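Local structure of processed glycerol phosphate lipoteichoic acid synthase 2 (Bacillus subtilis, 2W8D) at residues F216-F225 / I262-V273. The protein belongs to the lipoteichoic acid synthase family, its C-terminal domain having a sulfatase-like fold of the alkaline phosphatase clan and holding a magnesium ion. Sequence-based numbering, arbitrary orientation.
Sequences FGDSVVDNYF and ISENHNKAMAKV
With CG of Asp218 turned anti to the backbone N (chi1 174°) and CG of His266 anti to its own carbonyl carbon (chi1 -48°), carboxylate and imidazole meet between the starts of two helices. His266 ND1 donates to the syn lone pair of Asp218 OD2 at 3.0 Å, nearly within the ring plane, although carboxylate and ring planes stand 61° apart. The other oxygen, Asp218 OD1, caps the helix beginning at Ser219 by accepting from Val221 N, which approaches from above the carboxylate plane. A water donates to Asp218 OD2 and accepts from Ala269 N, so this aspartate also reaches the first turn of helix 267-273. Val220 CG1 lies over one face of the His266 imidazole, offset toward its rim, in a CH-pi contact. Deeper in, Val221 splits its methyls: CG1 packs on Val273 CG2 at 3.6 Å, while CG2 touches His266 CB, Ala269 CB and Ile262 CG2. Val273 CG2 also sits almost on the normal through the centre of the Phe216 ring, and meets Phe225 CZ at that ring's edge. Asp222 OD1 accepts from Phe216 N at 2.9 Å, tying the phenylalanine's backbone to the helix. At the other end Ile262 CD1 covers one face of Tyr224, whose OH bonds to Ser41 O and Gln43 N and whose side chain lies about 10 Å from the bound magnesium ion. The contact thus joins the start of helix 219-244 to the short helix 267-273 within the sulfatase-family region. Bonded to imidazole, water and a helix-capping amide, the Asp218 carboxylate couples the two helix starts, and its in-plane bond fixes the turn of the His266 ring.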
ATOM      1  N   PHE A 216     -10.934   9.056  24.814  1.00 22.50           N
ATOM      2  CA  PHE A 216     -10.446  10.340  24.287  1.00 22.04           C
ATOM      3  C   PHE A 216     -11.522  11.388  23.927  1.00 21.64           C
ATOM      4  O   PHE A 216     -11.216  12.419  23.330  1.00 21.65           O
ATOM      5  CB  PHE A 216      -9.496  10.093  23.104  1.00 22.15           C
ATOM      6  CG  PHE A 216      -8.433   9.094  23.404  1.00 22.82           C
ATOM      7  CD1 PHE A 216      -7.346   9.438  24.210  1.00 24.58           C
ATOM      8  CD2 PHE A 216      -8.535   7.790  22.931  1.00 23.73           C
ATOM      9  CE1 PHE A 216      -6.363   8.499  24.525  1.00 24.58           C
ATOM     10  CE2 PHE A 216      -7.557   6.850  23.228  1.00 23.34           C
ATOM     11  CZ  PHE A 216      -6.472   7.204  24.033  1.00 23.31           C
ATOM     12  N   GLY A 217     -12.775  11.126  24.286  1.00 21.19           N
ATOM     13  CA  GLY A 217     -13.862  12.081  24.070  1.00 20.36           C
ATOM     14  C   GLY A 217     -14.431  12.103  22.667  1.00 20.77           C
ATOM     15  O   GLY A 217     -14.996  13.115  22.234  1.00 20.65           O
ATOM     16  N   ASP A 218     -14.302  10.985  21.950  1.00 20.21           N
ATOM     17  CA  ASP A 218     -14.711  10.926  20.563  1.00 20.20           C
ATOM     18  C   ASP A 218     -14.769   9.456  20.171  1.00 20.64           C
ATOM     19  O   ASP A 218     -13.762   8.750  20.200  1.00 20.84           O
ATOM     20  CB  ASP A 218     -13.716  11.709  19.709  1.00 19.84           C
ATOM     21  CG  ASP A 218     -13.974  11.598  18.213  1.00 20.42           C
ATOM     22  OD1 ASP A 218     -14.440  10.538  17.721  1.00 16.44           O
ATOM     23  OD2 ASP A 218     -13.653  12.590  17.516  1.00 21.15           O
ATOM     24  N   SER A 219     -15.969   9.013  19.816  1.00 20.41           N
ATOM     25  CA  SER A 219     -16.267   7.616  19.689  1.00 19.89           C
ATOM     26  C   SER A 219     -15.709   7.037  18.411  1.00 20.09           C
ATOM     27  O   SER A 219     -15.439   5.842  18.346  1.00 21.29           O
ATOM     28  CB  SER A 219     -17.776   7.393  19.786  1.00 20.22           C
ATOM     29  OG  SER A 219     -18.439   7.794  18.608  1.00 19.29           O
ATOM     30  N   VAL A 220     -15.523   7.861  17.382  1.00 19.43           N
ATOM     31  CA  VAL A 220     -14.806   7.387  16.199  1.00 18.35           C
ATOM     32  C   VAL A 220     -13.365   6.945  16.551  1.00 17.37           C
ATOM     33  O   VAL A 220     -12.926   5.839  16.191  1.00 17.20           O
ATOM     34  CB  VAL A 220     -14.833   8.444  15.061  1.00 18.86           C
ATOM     35  CG1 VAL A 220     -13.860   8.093  13.935  1.00 17.79           C
ATOM     36  CG2 VAL A 220     -16.250   8.545  14.490  1.00 19.94           C
ATOM     37  N   VAL A 221     -12.659   7.815  17.261  1.00 15.70           N
ATOM     38  CA  VAL A 221     -11.292   7.576  17.715  1.00 14.74           C
ATOM     39  C   VAL A 221     -11.246   6.492  18.797  1.00 14.11           C
ATOM     40  O   VAL A 221     -10.366   5.662  18.767  1.00 13.52           O
ATOM     41  CB  VAL A 221     -10.653   8.866  18.288  1.00 14.55           C
ATOM     42  CG1 VAL A 221      -9.360   8.546  19.087  1.00 12.54           C
ATOM     43  CG2 VAL A 221     -10.427   9.912  17.176  1.00 14.93           C
ATOM     44  N   ASP A 222     -12.167   6.534  19.747  1.00 14.23           N
ATOM     45  CA  ASP A 222     -12.298   5.482  20.765  1.00 16.29           C
ATOM     46  C   ASP A 222     -12.416   4.081  20.176  1.00 16.40           C
ATOM     47  O   ASP A 222     -11.800   3.162  20.699  1.00 16.82           O
ATOM     48  CB  ASP A 222     -13.491   5.723  21.708  1.00 16.20           C
ATOM     49  CG  ASP A 222     -13.280   6.920  22.636  1.00 18.11           C
ATOM     50  OD1 ASP A 222     -12.168   7.496  22.661  1.00 19.05           O
ATOM     51  OD2 ASP A 222     -14.238   7.293  23.352  1.00 22.03           O
ATOM     52  N   ASN A 223     -13.175   3.935  19.084  1.00 16.81           N
ATOM     53  CA  ASN A 223     -13.491   2.615  18.512  1.00 16.74           C
ATOM     54  C   ASN A 223     -12.446   2.161  17.505  1.00 16.47           C
ATOM     55  O   ASN A 223     -12.359   0.973  17.153  1.00 17.24           O
ATOM     56  CB  ASN A 223     -14.870   2.626  17.854  1.00 16.74           C
ATOM     57  CG  ASN A 223     -15.994   2.733  18.867  1.00 18.40           C
ATOM     58  OD1 ASN A 223     -15.807   2.510  20.063  1.00 19.53           O
ATOM     59  ND2 ASN A 223     -17.164   3.095  18.393  1.00 19.91           N
ATOM     60  N   TYR A 224     -11.656   3.115  17.031  1.00 15.73           N
ATOM     61  CA  TYR A 224     -10.548   2.796  16.159  1.00 14.49           C
ATOM     62  C   TYR A 224      -9.700   1.661  16.762  1.00 14.05           C
ATOM     63  O   TYR A 224      -9.340   0.731  16.063  1.00 12.85           O
ATOM     64  CB  TYR A 224      -9.694   4.037  15.974  1.00 14.15           C
ATOM     65  CG  TYR A 224      -8.620   3.886  14.937  1.00 15.85           C
ATOM     66  CD1 TYR A 224      -8.938   3.736  13.574  1.00 14.21           C
ATOM     67  CD2 TYR A 224      -7.280   3.887  15.308  1.00 15.78           C
ATOM     68  CE1 TYR A 224      -7.930   3.594  12.621  1.00 15.89           C
ATOM     69  CE2 TYR A 224      -6.265   3.754  14.357  1.00 16.88           C
ATOM     70  CZ  TYR A 224      -6.584   3.621  13.024  1.00 16.66           C
ATOM     71  OH  TYR A 224      -5.552   3.524  12.117  1.00 12.96           O
ATOM     72  N   PHE A 225      -9.372   1.777  18.046  1.00 13.78           N
ATOM     73  CA  PHE A 225      -8.414   0.891  18.685  1.00 15.52           C
ATOM     74  C   PHE A 225      -8.928  -0.523  18.790  1.00 15.73           C
ATOM     75  O   PHE A 225      -8.126  -1.437  18.722  1.00 15.37           O
ATOM     76  CB  PHE A 225      -8.025   1.373  20.089  1.00 15.76           C
ATOM     77  CG  PHE A 225      -7.436   2.734  20.098  1.00 16.85           C
ATOM     78  CD1 PHE A 225      -6.105   2.937  19.685  1.00 18.93           C
ATOM     79  CD2 PHE A 225      -8.195   3.834  20.493  1.00 17.71           C
ATOM     80  CE1 PHE A 225      -5.532   4.226  19.663  1.00 15.29           C
ATOM     81  CE2 PHE A 225      -7.627   5.130  20.462  1.00 18.55           C
ATOM     82  CZ  PHE A 225      -6.296   5.312  20.050  1.00 15.05           C
ATOM     83  N   ILE A 262      -8.097   8.211  10.502  1.00 17.59           N
ATOM     84  CA  ILE A 262      -8.568   9.319  11.323  1.00 17.08           C
ATOM     85  C   ILE A 262      -8.236  10.678  10.673  1.00 17.39           C
ATOM     86  O   ILE A 262      -7.073  11.114  10.694  1.00 16.95           O
ATOM     87  CB  ILE A 262      -7.930   9.274  12.735  1.00 17.53           C
ATOM     88  CG1 ILE A 262      -8.012   7.864  13.358  1.00 15.47           C
ATOM     89  CG2 ILE A 262      -8.588  10.334  13.638  1.00 14.97           C
ATOM     90  CD1 ILE A 262      -9.455   7.378  13.549  1.00 13.09           C
ATOM     91  N   SER A 263      -9.252  11.365  10.152  1.00 17.07           N
ATOM     92  CA  SER A 263      -9.053  12.693   9.558  1.00 16.91           C
ATOM     93  C   SER A 263      -8.883  13.829  10.589  1.00 17.16           C
ATOM     94  O   SER A 263      -8.910  13.607  11.812  1.00 17.55           O
ATOM     95  CB  SER A 263     -10.185  13.005   8.597  1.00 16.43           C
ATOM     96  OG  SER A 263     -11.366  13.303   9.297  1.00 17.37           O
ATOM     97  N   GLU A 264      -8.712  15.048  10.074  1.00 17.32           N
ATOM     98  CA  GLU A 264      -8.618  16.282  10.878  1.00 17.14           C
ATOM     99  C   GLU A 264      -9.903  16.710  11.592  1.00 16.26           C
ATOM    100  O   GLU A 264      -9.847  17.529  12.492  1.00 16.40           O
ATOM    101  CB  GLU A 264      -8.017  17.407  10.034  1.00 18.79           C
ATOM    102  CG  GLU A 264      -6.533  17.131   9.633  1.00 21.87           C
ATOM    103  CD  GLU A 264      -5.759  18.416   9.293  1.00 32.40           C
ATOM    104  OE1 GLU A 264      -5.451  18.627   8.085  1.00 32.33           O
ATOM    105  OE2 GLU A 264      -5.456  19.217  10.237  1.00 36.33           O
ATOM    106  N   ASN A 265     -11.048  16.108  11.247  1.00 15.85           N
ATOM    107  CA  ASN A 265     -12.303  16.302  12.001  1.00 15.73           C
ATOM    108  C   ASN A 265     -12.220  15.807  13.460  1.00 15.48           C
ATOM    109  O   ASN A 265     -13.058  16.190  14.312  1.00 15.68           O
ATOM    110  CB  ASN A 265     -13.502  15.605  11.318  1.00 15.82           C
ATOM    111  CG  ASN A 265     -13.784  16.113   9.893  1.00 15.52           C
ATOM    112  OD1 ASN A 265     -14.204  15.338   9.039  1.00 16.65           O
ATOM    113  ND2 ASN A 265     -13.576  17.396   9.647  1.00 12.63           N
ATOM    114  N   HIS A 266     -11.218  14.979  13.738  1.00 14.24           N
ATOM    115  CA  HIS A 266     -11.011  14.381  15.066  1.00 14.60           C
ATOM    116  C   HIS A 266      -9.728  14.863  15.734  1.00 14.73           C
ATOM    117  O   HIS A 266      -9.171  14.179  16.587  1.00 16.09           O
ATOM    118  CB  HIS A 266     -10.975  12.847  14.934  1.00 14.32           C
ATOM    119  CG  HIS A 266     -12.098  12.318  14.107  1.00 15.76           C
ATOM    120  ND1 HIS A 266     -13.394  12.242  14.579  1.00 18.49           N
ATOM    121  CD2 HIS A 266     -12.149  11.957  12.807  1.00 14.75           C
ATOM    122  CE1 HIS A 266     -14.178  11.786  13.617  1.00 17.56           C
ATOM    123  NE2 HIS A 266     -13.448  11.617  12.531  1.00 17.02           N
ATOM    124  N   ASN A 267      -9.254  16.036  15.346  1.00 15.25           N
ATOM    125  CA  ASN A 267      -8.035  16.600  15.913  1.00 15.71           C
ATOM    126  C   ASN A 267      -8.101  16.772  17.416  1.00 15.60           C
ATOM    127  O   ASN A 267      -7.097  16.593  18.087  1.00 16.53           O
ATOM    128  CB  ASN A 267      -7.719  17.965  15.278  1.00 15.88           C
ATOM    129  CG  ASN A 267      -6.876  17.854  14.002  1.00 16.64           C
ATOM    130  OD1 ASN A 267      -6.436  16.780  13.614  1.00 18.30           O
ATOM    131  ND2 ASN A 267      -6.660  18.979  13.348  1.00 19.53           N
ATOM    132  N   LYS A 268      -9.255  17.149  17.952  1.00 15.39           N
ATOM    133  CA  LYS A 268      -9.365  17.346  19.391  1.00 15.23           C
ATOM    134  C   LYS A 268      -9.025  16.053  20.126  1.00 15.23           C
ATOM    135  O   LYS A 268      -8.265  16.082  21.059  1.00 14.49           O
ATOM    136  CB  LYS A 268     -10.745  17.840  19.809  1.00 15.05           C
ATOM    137  CG  LYS A 268     -10.792  18.268  21.280  1.00 16.98           C
ATOM    138  CD  LYS A 268     -12.211  18.410  21.815  1.00 17.90           C
ATOM    139  CE  LYS A 268     -12.314  19.749  22.503  1.00 21.56           C
ATOM    140  NZ  LYS A 268     -13.235  19.761  23.689  1.00 25.15           N
ATOM    141  N   ALA A 269      -9.546  14.915  19.666  1.00 15.74           N
ATOM    142  CA  ALA A 269      -9.286  13.649  20.351  1.00 16.22           C
ATOM    143  C   ALA A 269      -7.876  13.114  20.045  1.00 16.78           C
ATOM    144  O   ALA A 269      -7.217  12.530  20.924  1.00 17.58           O
ATOM    145  CB  ALA A 269     -10.360  12.604  20.009  1.00 15.11           C
HETATM  146  N   MSE A 270      -7.411  13.326  18.817  1.00 16.63           N
HETATM  147  CA  MSE A 270      -6.096  12.851  18.412  1.00 17.61           C
HETATM  148  C   MSE A 270      -4.970  13.517  19.175  1.00 17.74           C
HETATM  149  O   MSE A 270      -3.937  12.909  19.363  1.00 18.85           O
HETATM  150  CB  MSE A 270      -5.863  13.012  16.907  1.00 17.13           C
HETATM  151  CG  MSE A 270      -6.536  11.972  16.119  1.00 19.81           C
HETATM  152 SE   MSE A 270      -5.826  10.155  16.537  1.00 29.40          SE
HETATM  153  CE  MSE A 270      -4.025  10.369  15.838  1.00 18.49           C
ATOM    154  N   ALA A 271      -5.152  14.767  19.592  1.00 17.16           N
ATOM    155  CA  ALA A 271      -4.177  15.418  20.469  1.00 17.36           C
ATOM    156  C   ALA A 271      -4.069  14.722  21.830  1.00 17.26           C
ATOM    157  O   ALA A 271      -2.980  14.638  22.395  1.00 17.00           O
ATOM    158  CB  ALA A 271      -4.510  16.909  20.664  1.00 16.75           C
ATOM    159  N   LYS A 272      -5.197  14.262  22.374  1.00 17.59           N
ATOM    160  CA  LYS A 272      -5.155  13.422  23.577  1.00 17.98           C
ATOM    161  C   LYS A 272      -4.486  12.082  23.309  1.00 17.67           C
ATOM    162  O   LYS A 272      -3.689  11.622  24.124  1.00 17.48           O
ATOM    163  CB  LYS A 272      -6.540  13.210  24.177  1.00 18.01           C
ATOM    164  CG  LYS A 272      -7.193  14.485  24.695  1.00 19.03           C
ATOM    165  CD  LYS A 272      -8.506  14.089  25.346  1.00 21.03           C
ATOM    166  CE  LYS A 272      -9.609  15.080  25.053  1.00 22.21           C
ATOM    167  NZ  LYS A 272      -9.471  16.266  25.895  1.00 22.01           N
ATOM    168  N   VAL A 273      -4.780  11.473  22.165  1.00 18.08           N
ATOM    169  CA  VAL A 273      -4.171  10.177  21.821  1.00 18.97           C
ATOM    170  C   VAL A 273      -2.645  10.337  21.897  1.00 19.55           C
ATOM    171  O   VAL A 273      -1.945   9.517  22.532  1.00 19.35           O
ATOM    172  CB  VAL A 273      -4.630   9.656  20.407  1.00 19.09           C
ATOM    173  CG1 VAL A 273      -3.688   8.607  19.845  1.00 19.86           C
ATOM    174  CG2 VAL A 273      -6.057   9.119  20.448  1.00 17.91           C
TER
HETATM  175  O   HOH W   1     -12.468  14.833  18.351  1.00  6.32           O